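Local coordinates for mitochondrial enolase superfamily member 1 (Homo sapiens, PDB 4A35), which catalyses the magnesium-dependent dehydration of L-fuconate to 2-keto-3-deoxy-L-fuconate, a step in the breakdown of L-fucose, at residues Leu120-Trp124 against Cys331-Asn337; Gly52-Thr56 against Ser416-Lys420; Pro144-Val148 against Ala165-Leu169. The contacts are given in a common frame with arbitrary orientation. Residues are numbered along the deposited sequence.

Interaction 1: Leu120-Trp124 against Cys331-Asn337; sequences LNAVW and CRLGSVN
This is a buried interface between the two domains of an enolase-superfamily subunit: helix 110-131 of the N-terminal capping domain lies against the turn that leads into helix 335-348 of the C-terminal barrel domain. Leu120-Trp124 is regular helix, with Trp124 N bonded to Leu120 O at 2.9 Å. Across from it, Cys331-Gly334 is irregular. Gly334 (phi/psi -73/63) is the centre of an inverse gamma turn, closed by Ser335 N to Leu333 O at 2.7 Å; Ser335 then takes phi/psi 57/-151, and Val336 and Asn337 are helical. The CA atoms of Asn121 and Ser335, 5.7 Å apart, set the register.

One helical turn, through Leu120, Asn121 and Trp124, makes the contact. Leu120 CB packs tightly on Ser335 CB at 3.2 Å. Ser335, chi1 t, donates from OG to Asn121 OD1 at 2.6 Å; Asn121, chi1 m, has its ND2 3.5 Å from Cys331 SG and gives a hydrogen bond to the carbonyl of Ile55, so one amide joins the barrel turn and the capping-domain sheet. Cys331 brings the turn near the active site, its side chain about 8 Å from that of His356, a predicted catalytic residue.

Trp124 (chi1 -81°, chi2 96°) lays an indole face on Val336, whose CB sits 3.4 Å from the five-membered ring centroid and 10° off the normal, a CH-pi contact. Phe89 also stacks with this ring. Asn337 ND2 bonds to Cys150 O, while at the indole edge Trp124 NE1 donates to Asn337 OD1 at 2.9 Å, with an angle of 155° at the hydrogen.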
loop_
_atom_site.group_PDB
_atom_site.type_symbol
_atom_site.label_atom_id
_atom_site.label_comp_id
_atom_site.label_asym_id
_atom_site.label_seq_id
_atom_site.Cartn_x
_atom_site.Cartn_y
_atom_site.Cartn_z
ATOM N N LEU A 120 17.273 2.289 -3.622
ATOM C CA LEU A 120 17.820 3.470 -2.901
ATOM C C LEU A 120 18.862 3.065 -1.823
ATOM O O LEU A 120 19.889 3.773 -1.675
ATOM C CB LEU A 120 16.670 4.276 -2.283
ATOM C CG LEU A 120 15.850 5.145 -3.256
ATOM C CD1 LEU A 120 14.626 5.802 -2.556
ATOM C CD2 LEU A 120 16.718 6.260 -3.871
ATOM N N ASN A 121 18.658 1.925 -1.100
ATOM C CA ASN A 121 19.631 1.421 -0.127
ATOM C C ASN A 121 20.974 1.160 -0.797
ATOM O O ASN A 121 21.991 1.453 -0.203
ATOM C CB ASN A 121 19.147 0.140 0.613
ATOM C CG ASN A 121 18.044 0.449 1.641
ATOM O OD1 ASN A 121 17.870 1.600 2.058
ATOM N ND2 ASN A 121 17.299 -0.561 2.104
ATOM N N ALA A 122 20.971 0.558 -2.034
ATOM C CA ALA A 122 22.198 0.284 -2.770
ATOM C C ALA A 122 22.907 1.624 -3.170
ATOM O O ALA A 122 24.130 1.740 -3.087
ATOM C CB ALA A 122 21.881 -0.592 -4.001
ATOM N N VAL A 123 22.134 2.668 -3.494
ATOM C CA VAL A 123 22.748 3.956 -3.863
ATOM C C VAL A 123 23.393 4.621 -2.618
ATOM O O VAL A 123 24.514 5.118 -2.705
ATOM C CB VAL A 123 21.702 4.891 -4.560
ATOM C CG1 VAL A 123 22.280 6.281 -4.811
ATOM C CG2 VAL A 123 21.208 4.283 -5.891
ATOM N N TRP A 124 22.693 4.604 -1.455
ATOM C CA TRP A 124 23.253 5.166 -0.183
ATOM C C TRP A 124 24.521 4.390 0.204
ATOM O O TRP A 124 25.517 5.000 0.584
ATOM C CB TRP A 124 22.211 5.108 0.934
ATOM C CG TRP A 124 21.241 6.250 0.837
ATOM C CD1 TRP A 124 20.007 6.243 0.239
ATOM C CD2 TRP A 124 21.475 7.593 1.267
ATOM N NE1 TRP A 124 19.475 7.512 0.242
ATOM C CE2 TRP A 124 20.310 8.339 0.962
ATOM C CE3 TRP A 124 22.527 8.220 1.975
ATOM C CZ2 TRP A 124 20.190 9.698 1.276
ATOM C CZ3 TRP A 124 22.375 9.556 2.356
ATOM C CH2 TRP A 124 21.219 10.279 2.006
ATOM N N CYS A 331 13.695 -0.583 5.604
ATOM C CA CYS A 331 13.384 -1.232 4.297
ATOM C C CYS A 331 11.870 -1.199 3.870
ATOM O O CYS A 331 11.566 -1.624 2.750
ATOM C CB CYS A 331 13.910 -2.667 4.313
ATOM S SG CYS A 331 15.717 -2.742 4.378
ATOM N N ARG A 332 10.976 -0.694 4.711
ATOM C CA ARG A 332 9.554 -0.522 4.437
ATOM C C ARG A 332 9.328 0.879 3.815
ATOM O O ARG A 332 8.595 1.028 2.855
ATOM C CB ARG A 332 8.744 -0.631 5.748
ATOM C CG ARG A 332 7.185 -0.410 5.531
ATOM C CD ARG A 332 6.535 -1.418 4.578
ATOM N NE ARG A 332 6.752 -2.794 5.052
ATOM C CZ ARG A 332 6.153 -3.868 4.546
ATOM N NH1 ARG A 332 5.286 -3.743 3.536
ATOM N NH2 ARG A 332 6.393 -5.076 5.064
ATOM N N LEU A 333 9.947 1.900 4.431
ATOM C CA LEU A 333 9.869 3.273 3.889
ATOM C C LEU A 333 10.843 3.417 2.714
ATOM O O LEU A 333 11.658 2.503 2.451
ATOM C CB LEU A 333 10.237 4.286 5.013
ATOM C CG LEU A 333 9.249 4.343 6.214
ATOM C CD1 LEU A 333 9.766 5.362 7.249
ATOM C CD2 LEU A 333 7.813 4.833 5.787
ATOM N N GLY A 334 10.769 4.560 2.049
ATOM C CA GLY A 334 11.592 4.868 0.893
ATOM C C GLY A 334 13.057 5.149 1.250
ATOM O O GLY A 334 13.534 6.269 1.081
ATOM N N SER A 335 13.757 4.115 1.814
ATOM C CA SER A 335 15.187 4.100 2.155
ATOM C C SER A 335 15.569 5.266 3.128
ATOM O O SER A 335 14.738 5.747 3.892
ATOM C CB SER A 335 16.012 4.105 0.861
ATOM O OG SER A 335 17.431 4.008 1.048
ATOM N N VAL A 336 16.810 5.723 3.056
ATOM C CA VAL A 336 17.313 6.762 3.936
ATOM C C VAL A 336 16.483 8.057 3.725
ATOM O O VAL A 336 16.069 8.687 4.713
ATOM C CB VAL A 336 18.851 6.954 3.715
ATOM C CG1 VAL A 336 19.382 8.114 4.575
ATOM C CG2 VAL A 336 19.592 5.651 4.055
ATOM N N ASN A 337 16.154 8.380 2.461
ATOM C CA ASN A 337 15.457 9.646 2.131
ATOM C C ASN A 337 14.153 9.800 2.909
ATOM O O ASN A 337 13.979 10.777 3.606
ATOM C CB ASN A 337 15.176 9.757 0.643
ATOM C CG ASN A 337 16.364 9.370 -0.219
ATOM O OD1 ASN A 337 16.749 8.207 -0.275
ATOM N ND2 ASN A 337 16.953 10.321 -0.924
#

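Interaction 2: Gly52-Thr56 against Ser416-Lys420; sequences GCGIT and STEMK
Gly52-Thr56 runs extended, with phi between -94° and -144° and psi between 122° and 160°, as part of strand 52-58, an outermost strand of the three-stranded antiparallel sheet in the enolase-type capping domain. Ser416-Lys420 has no regular structure: Ser416 has positive phi (60/23), Thr417 is near helical (-82/-23), and Glu418 to Lys420 are extended, Lys420 being the N-cap of helix 421-427. The segments come closest at Cys53 and Glu418, with CA atoms 5.3 Å apart. Although both are extended in part, no backbone hydrogen bond joins them; the strand pairs instead with 36-44, where Gly52, Gly54 and Thr56 bond to Ile42, Val40 and Ala38. The loop therefore adds no strand to the sheet; every contact across involves a side chain, one reaching a strand carbonyl.

Cys53 and Ile55, alternating along the strand, direct their CA-to-CB bonds toward the loop, and Thr417 points back at them. Thr417 CB lies 4.2 Å from Gly54 N. Cys53, chi1 m, places SG 3.7 Å from Glu418 CG, touching the aliphatic part of a side chain whose carboxylate makes a salt bridge with Lys129 of helix 110-131. Ile55 takes chi1 p and chi2 t, and its CG2 lies 4.2 Å from Met419 SD; Met419 starts with chi1 m and chi2 t. This end is probably near the substrate pocket, the Met419 side chain being about 9 Å from that of Tyr35, a substrate-binding residue by similarity. The one hydrogen bond between the segments comes from Thr417, chi1 44° (p): OG1 donates to Cys53 O at 2.7 Å.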
loop_
_atom_site.group_PDB
_atom_site.type_symbol
_atom_site.label_atom_id
_atom_site.label_comp_id
_atom_site.label_asym_id
_atom_site.label_seq_id
_atom_site.Cartn_x
_atom_site.Cartn_y
_atom_site.Cartn_z
ATOM N N GLY A 52 27.631 -0.776 -4.716
ATOM C CA GLY A 52 26.509 -0.425 -3.874
ATOM C C GLY A 52 25.643 -1.652 -3.657
ATOM O O GLY A 52 25.185 -2.278 -4.618
ATOM N N CYS A 53 25.453 -2.034 -2.384
ATOM C CA CYS A 53 24.603 -3.161 -2.031
ATOM C C CYS A 53 23.321 -2.666 -1.354
ATOM O O CYS A 53 23.353 -1.749 -0.537
ATOM C CB CYS A 53 25.362 -4.143 -1.151
ATOM S SG CYS A 53 26.967 -4.648 -1.839
ATOM N N GLY A 54 22.217 -3.307 -1.659
ATOM C CA GLY A 54 20.947 -2.890 -1.088
ATOM C C GLY A 54 20.087 -4.092 -0.815
ATOM O O GLY A 54 20.214 -5.132 -1.477
ATOM N N ILE A 55 19.212 -3.942 0.169
ATOM C CA ILE A 55 18.244 -4.962 0.542
ATOM C C ILE A 55 16.884 -4.343 0.845
ATOM O O ILE A 55 16.744 -3.146 1.141
ATOM C CB ILE A 55 18.712 -5.779 1.814
ATOM C CG1 ILE A 55 18.872 -4.843 3.066
ATOM C CG2 ILE A 55 19.938 -6.689 1.558
ATOM C CD1 ILE A 55 18.915 -5.554 4.463
ATOM N N THR A 56 15.881 -5.211 0.781
ATOM C CA THR A 56 14.553 -5.031 1.331
ATOM C C THR A 56 14.188 -6.373 1.924
ATOM O O THR A 56 14.551 -7.395 1.363
ATOM C CB THR A 56 13.502 -4.404 0.432
ATOM O OG1 THR A 56 12.421 -4.014 1.318
ATOM C CG2 THR A 56 12.976 -5.368 -0.648
ATOM N N SER A 416 26.359 -0.949 5.654
ATOM C CA SER A 416 26.362 -2.313 6.277
ATOM C C SER A 416 25.349 -3.254 5.572
ATOM O O SER A 416 24.874 -4.224 6.188
ATOM C CB SER A 416 26.001 -2.270 7.766
ATOM O OG SER A 416 26.796 -1.328 8.456
ATOM N N THR A 417 25.003 -2.941 4.319
ATOM C CA THR A 417 24.044 -3.734 3.499
ATOM C C THR A 417 24.734 -4.952 2.837
ATOM O O THR A 417 24.059 -5.868 2.362
ATOM C CB THR A 417 23.498 -2.847 2.345
ATOM O OG1 THR A 417 24.636 -2.157 1.827
ATOM C CG2 THR A 417 22.461 -1.814 2.799
ATOM N N GLU A 418 26.067 -4.885 2.674
ATOM C CA GLU A 418 26.785 -5.891 1.918
ATOM C C GLU A 418 26.682 -7.305 2.516
ATOM O O GLU A 418 26.952 -7.508 3.700
ATOM C CB GLU A 418 28.262 -5.512 1.746
ATOM C CG GLU A 418 28.972 -6.437 0.769
ATOM C CD GLU A 418 30.268 -5.840 0.275
ATOM O OE1 GLU A 418 30.550 -4.658 0.588
ATOM O OE2 GLU A 418 31.045 -6.596 -0.341
ATOM N N MET A 419 26.246 -8.276 1.659
ATOM C CA MET A 419 26.151 -9.647 2.130
ATOM C C MET A 419 27.336 -10.432 1.646
ATOM O O MET A 419 27.926 -10.113 0.611
ATOM C CB MET A 419 24.837 -10.297 1.693
ATOM C CG MET A 419 23.633 -9.598 2.340
ATOM S SD MET A 419 22.027 -10.374 1.901
ATOM C CE MET A 419 22.064 -11.856 3.028
ATOM N N LYS A 420 27.652 -11.504 2.361
ATOM C CA LYS A 420 28.695 -12.436 1.968
ATOM C C LYS A 420 28.220 -13.190 0.699
ATOM O O LYS A 420 27.130 -13.784 0.704
ATOM C CB LYS A 420 29.016 -13.413 3.125
ATOM C CG LYS A 420 29.720 -12.753 4.304
ATOM C CD LYS A 420 29.992 -13.761 5.381
ATOM C CE LYS A 420 30.557 -13.074 6.621
ATOM N NZ LYS A 420 30.628 -14.035 7.747
#

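Interaction 3: Pro144-Val148 against Ala165-Leu169; sequences PRMLV and ALEIL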
loop_
_atom_site.group_PDB
_atom_site.type_symbol
_atom_site.label_atom_id
_atom_site.label_comp_id
_atom_site.label_asym_id
_atom_site.label_seq_id
_atom_site.Cartn_x
_atom_site.Cartn_y
_atom_site.Cartn_z
ATOM N N PRO A 144 23.280 20.831 6.547
ATOM C CA PRO A 144 21.798 20.736 6.599
ATOM C C PRO A 144 21.093 21.029 5.255
ATOM O O PRO A 144 20.130 20.354 4.943
ATOM C CB PRO A 144 21.424 21.755 7.680
ATOM C CG PRO A 144 22.626 21.715 8.628
ATOM C CD PRO A 144 23.803 21.637 7.681
ATOM N N ARG A 145 21.564 22.008 4.446
ATOM C CA ARG A 145 20.895 22.284 3.167
ATOM C C ARG A 145 21.023 21.082 2.202
ATOM O O ARG A 145 20.078 20.758 1.438
ATOM C CB ARG A 145 21.468 23.562 2.565
ATOM C CG ARG A 145 21.087 24.758 3.446
ATOM C CD ARG A 145 21.299 26.117 2.789
ATOM N NE ARG A 145 20.693 27.192 3.594
ATOM C CZ ARG A 145 19.421 27.586 3.504
ATOM N NH1 ARG A 145 18.592 27.000 2.639
ATOM N NH2 ARG A 145 18.966 28.561 4.282
ATOM N N MET A 146 22.184 20.403 2.268
ATOM C CA MET A 146 22.459 19.221 1.449
ATOM C C MET A 146 21.530 18.092 1.875
ATOM O O MET A 146 20.943 17.430 1.017
ATOM C CB MET A 146 23.946 18.794 1.551
ATOM C CG MET A 146 24.269 17.446 0.859
ATOM S SD MET A 146 24.000 17.588 -0.915
ATOM C CE MET A 146 24.144 15.927 -1.413
ATOM N N LEU A 147 21.423 17.851 3.182
ATOM C CA LEU A 147 20.547 16.793 3.683
ATOM C C LEU A 147 19.067 17.043 3.247
ATOM O O LEU A 147 18.435 16.145 2.696
ATOM C CB LEU A 147 20.680 16.687 5.221
ATOM C CG LEU A 147 20.052 15.390 5.789
ATOM C CD1 LEU A 147 20.846 14.839 6.921
ATOM C CD2 LEU A 147 18.578 15.571 6.176
ATOM N N VAL A 148 18.538 18.280 3.441
ATOM C CA VAL A 148 17.137 18.548 3.060
ATOM C C VAL A 148 16.959 18.412 1.521
ATOM O O VAL A 148 15.883 17.973 1.075
ATOM C CB VAL A 148 16.540 19.873 3.606
ATOM C CG1 VAL A 148 16.541 19.885 5.131
ATOM C CG2 VAL A 148 17.259 21.087 3.043
ATOM N N ALA A 165 12.587 21.783 8.674
ATOM C CA ALA A 165 13.593 20.703 8.666
ATOM C C ALA A 165 14.967 21.320 8.919
ATOM O O ALA A 165 15.730 20.813 9.733
ATOM C CB ALA A 165 13.568 19.978 7.316
ATOM N N LEU A 166 15.274 22.442 8.230
ATOM C CA LEU A 166 16.547 23.155 8.405
ATOM C C LEU A 166 16.711 23.630 9.852
ATOM O O LEU A 166 17.812 23.562 10.397
ATOM C CB LEU A 166 16.663 24.356 7.457
ATOM C CG LEU A 166 16.987 24.002 5.997
ATOM C CD1 LEU A 166 16.798 25.251 5.084
ATOM C CD2 LEU A 166 18.407 23.453 5.867
ATOM N N GLU A 167 15.636 24.138 10.455
ATOM C CA GLU A 167 15.683 24.637 11.829
ATOM C C GLU A 167 16.044 23.485 12.829
ATOM O O GLU A 167 16.942 23.651 13.673
ATOM C CB GLU A 167 14.344 25.297 12.185
ATOM C CG GLU A 167 14.310 25.975 13.538
ATOM C CD GLU A 167 12.942 26.551 13.847
ATOM O OE1 GLU A 167 12.383 27.265 12.981
ATOM O OE2 GLU A 167 12.414 26.261 14.946
ATOM N N ILE A 168 15.438 22.314 12.638
ATOM C CA ILE A 168 15.698 21.140 13.487
ATOM C C ILE A 168 17.189 20.704 13.318
ATOM O O ILE A 168 17.897 20.452 14.313
ATOM C CB ILE A 168 14.710 19.999 13.170
ATOM C CG1 ILE A 168 13.270 20.381 13.593
ATOM C CG2 ILE A 168 15.184 18.694 13.840
ATOM C CD1 ILE A 168 12.178 19.486 13.012
ATOM N N LEU A 169 17.676 20.731 12.069
ATOM C CA LEU A 169 19.065 20.290 11.793
ATOM C C LEU A 169 20.097 21.310 12.301
ATOM O O LEU A 169 21.194 20.927 12.728
ATOM C CB LEU A 169 19.263 20.026 10.301
ATOM C CG LEU A 169 18.459 18.806 9.780
ATOM C CD1 LEU A 169 18.292 18.878 8.306
ATOM C CD2 LEU A 169 19.076 17.461 10.262
#
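Apolar side chains make up nearly all of this helix-helix contact, and no hydrogen bond crosses it. The short axes approach to 9.6 Å at 135°, so the helices run roughly antiparallel but splayed: Pro144 lies by Leu169 (CA-CA 5.9 Å), Val148 by Ala165 (CA-CA 7.0 Å). Leu166 reaches between Pro144 and Val148, its CD2 3.9 Å from both Pro144 CB and Val148 CG2. Beside it, Leu169 CB meets Pro144 CB at 3.8 Å, while Leu169 CD1 touches Val148 CG1 at 3.8 Å and Leu147 CD2 at 3.9 Å. The small Ala165 lets Val148 CG1 close to 3.7 Å of its CB.

The polar residue involved, exposed Arg145, folds back to lay a guanidinium face over Leu166, NH1 to CD1 being 3.5 Å.

The pair takes no part in the active site; the Leu169 side chain is about 13 Å from a bound magnesium ion. Leu147 and Leu169 both reach Phe372 of helix 362-377, and Leu147 and Ile168 touch helix 335-348, joining this pair of helices to the outer helices of the barrel.

In the fold
From the N terminus, strand 52-58 comes first, and interaction 2 brings residues 416-420 back to it, closing a loop over most of the chain. Helix 110-131 opens the next loop, closed by interaction 1 at 331-337 and nested inside the first. Innermost is interaction 3, a short local closure between 144-148 and 165-169; none of the loops cross. Interactions 1 and 2 form one continuous interdomain seam, sharing the Asn121-Ile55 bond and a second one, Cys331 O to Thr56 OG1 at 2.9 Å. Interaction 3 stands apart, its centre 18 Å from that of interaction 1, and joins helices 144-148 and 162-171 next to barrel helices 335-348 and 362-377.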